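Local coordinates for protein D-isomer specific 2-hydroxyacid dehydrogenase NAD-binding (Xanthobacter autotrophicus, PDB 4XA8) that probably acts as an NAD(P)-dependent oxidoreductase of the D-isomer specific 2-hydroxyacid dehydrogenase family, at residues V202-P207 against P237-A242. Numbering follows the deposited sequence.
Sequences VVVMLP and PVVDEA
Val238 meets Val204 and Leu206 with one methyl. Its CG1 lies 3.6 Å from Val204 CG1 and 3.9 Å from Leu206 CD1. This methyl is anti to the backbone N of Val238 (chi1 161°), which turns it toward Val204 and Leu206. The side chains of Val204 and Val238 run past each other in opposite directions and touch methyl to methyl. Leu206 approaches Val238 at about a right angle and touches with the tip of one branch. The other methyl, Val238 CG2, sits 3.8 Å from Leu206 O, a van der Waals contact with the backbone. Val204 uses its second methyl as well: CG2 is 4.1 Å from Val239 CG2. Its two branches thus divide between two consecutive valines. Val204 is the last residue of strand 201-204, a central strand of the parallel Rossmann-type sheet. The partner segment follows the neighbouring strand 228-232 and leads into helix 241-250, where Asp240 is the N-cap and its OD1 accepts a hydrogen bond from Ala243 N. Phe230 and Asn232 of strand 228-232 also touch Val204, and Leu150 of strand 146-150 touches Leu206. The side chain of Val204 is about 4 Å from that of Ala234, which binds NADPH in a structure of this protein, though no cofactor is bound to this chain. No hydrogen bond or salt bridge joins the two segments. The four side chains are buried and aliphatic, so shape and exclusion of water join the end of strand 201-204 to the turn before helix 241-250, at the C-terminal ends of the strands.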
loop_
_atom_site.group_PDB
_atom_site.type_symbol
_atom_site.label_atom_id
_atom_site.label_comp_id
_atom_site.label_asym_id
_atom_site.label_seq_id
_atom_site.Cartn_x
_atom_site.Cartn_y
_atom_site.Cartn_z
ATOM N N VAL A 202 11.512 -4.309 8.375
ATOM C CA VAL A 202 11.075 -4.826 9.675
ATOM C C VAL A 202 9.801 -4.091 10.111
ATOM O O VAL A 202 9.653 -2.884 9.875
ATOM C CB VAL A 202 12.210 -4.775 10.754
ATOM C CG1 VAL A 202 12.573 -3.353 11.069
ATOM C CG2 VAL A 202 11.810 -5.459 12.051
ATOM N N VAL A 203 8.838 -4.849 10.663
ATOM C CA VAL A 203 7.530 -4.261 11.151
ATOM C C VAL A 203 7.433 -4.456 12.646
ATOM O O VAL A 203 7.337 -5.595 13.148
ATOM C CB VAL A 203 6.281 -4.841 10.464
ATOM C CG1 VAL A 203 5.062 -4.021 10.812
ATOM C CG2 VAL A 203 6.448 -4.920 8.959
ATOM N N VAL A 204 7.465 -3.366 13.389
ATOM C CA VAL A 204 7.291 -3.458 14.855
ATOM C C VAL A 204 5.794 -3.545 15.224
ATOM O O VAL A 204 5.017 -2.591 14.987
ATOM C CB VAL A 204 7.852 -2.236 15.578
ATOM C CG1 VAL A 204 7.751 -2.441 17.101
ATOM C CG2 VAL A 204 9.303 -1.997 15.190
ATOM N N MET A 205 5.388 -4.673 15.791
ATOM C CA MET A 205 4.020 -4.934 16.197
ATOM C C MET A 205 3.977 -5.574 17.609
ATOM O O MET A 205 3.141 -6.449 17.886
ATOM C CB MET A 205 3.302 -5.865 15.213
ATOM C CG MET A 205 3.396 -5.375 13.797
ATOM S SD MET A 205 2.342 -6.341 12.683
ATOM C CE MET A 205 0.748 -5.813 13.251
ATOM N N LEU A 206 4.881 -5.145 18.491
ATOM C CA LEU A 206 4.941 -5.730 19.841
ATOM C C LEU A 206 3.985 -5.017 20.765
ATOM O O LEU A 206 3.966 -3.815 20.792
ATOM C CB LEU A 206 6.333 -5.560 20.408
ATOM C CG LEU A 206 7.352 -6.541 19.914
ATOM C CD1 LEU A 206 8.718 -5.957 20.191
ATOM C CD2 LEU A 206 7.145 -7.882 20.611
ATOM N N PRO A 207 3.187 -5.743 21.537
ATOM C CA PRO A 207 2.513 -4.991 22.620
ATOM C C PRO A 207 3.527 -4.370 23.586
ATOM O O PRO A 207 4.594 -4.978 23.785
ATOM C CB PRO A 207 1.678 -6.055 23.338
ATOM C CG PRO A 207 2.316 -7.353 22.997
ATOM C CD PRO A 207 3.041 -7.201 21.684
ATOM N N PRO A 237 7.292 3.937 22.323
ATOM C CA PRO A 237 8.357 3.575 23.262
ATOM C C PRO A 237 8.825 2.098 23.274
ATOM O O PRO A 237 9.743 1.788 24.042
ATOM C CB PRO A 237 7.749 3.952 24.620
ATOM C CG PRO A 237 6.331 3.607 24.462
ATOM C CD PRO A 237 5.981 3.926 23.011
ATOM N N VAL A 238 8.218 1.201 22.480
ATOM C CA VAL A 238 8.857 -0.099 22.167
ATOM C C VAL A 238 10.164 0.227 21.465
ATOM O O VAL A 238 11.135 -0.524 21.502
ATOM C CB VAL A 238 7.972 -0.976 21.220
ATOM C CG1 VAL A 238 8.802 -2.063 20.554
ATOM C CG2 VAL A 238 6.824 -1.595 22.005
ATOM N N VAL A 239 10.157 1.358 20.781
ATOM C CA VAL A 239 11.286 1.826 20.036
ATOM C C VAL A 239 11.891 3.008 20.760
ATOM O O VAL A 239 11.166 3.887 21.231
ATOM C CB VAL A 239 10.862 2.191 18.603
ATOM C CG1 VAL A 239 12.025 2.766 17.831
ATOM C CG2 VAL A 239 10.357 0.946 17.889
ATOM N N ASP A 240 13.218 3.010 20.886
ATOM C CA ASP A 240 13.933 4.185 21.386
ATOM C C ASP A 240 13.991 5.236 20.284
ATOM O O ASP A 240 14.691 5.055 19.305
ATOM C CB ASP A 240 15.358 3.791 21.806
ATOM C CG ASP A 240 16.076 4.885 22.545
ATOM O OD1 ASP A 240 16.543 5.847 21.913
ATOM O OD2 ASP A 240 16.199 4.776 23.771
ATOM N N GLU A 241 13.240 6.316 20.423
ATOM C CA GLU A 241 13.072 7.262 19.326
ATOM C C GLU A 241 14.395 7.962 19.011
ATOM O O GLU A 241 14.728 8.146 17.846
ATOM C CB GLU A 241 11.976 8.281 19.650
ATOM C CG GLU A 241 11.499 9.126 18.467
ATOM C CD GLU A 241 10.071 9.672 18.641
ATOM O OE1 GLU A 241 9.897 10.919 18.744
ATOM O OE2 GLU A 241 9.121 8.850 18.641
ATOM N N ALA A 242 15.171 8.287 20.046
ATOM C CA ALA A 242 16.451 8.940 19.868
ATOM C C ALA A 242 17.350 8.054 19.015
ATOM O O ALA A 242 17.948 8.514 18.038
ATOM C CB ALA A 242 17.095 9.247 21.209
#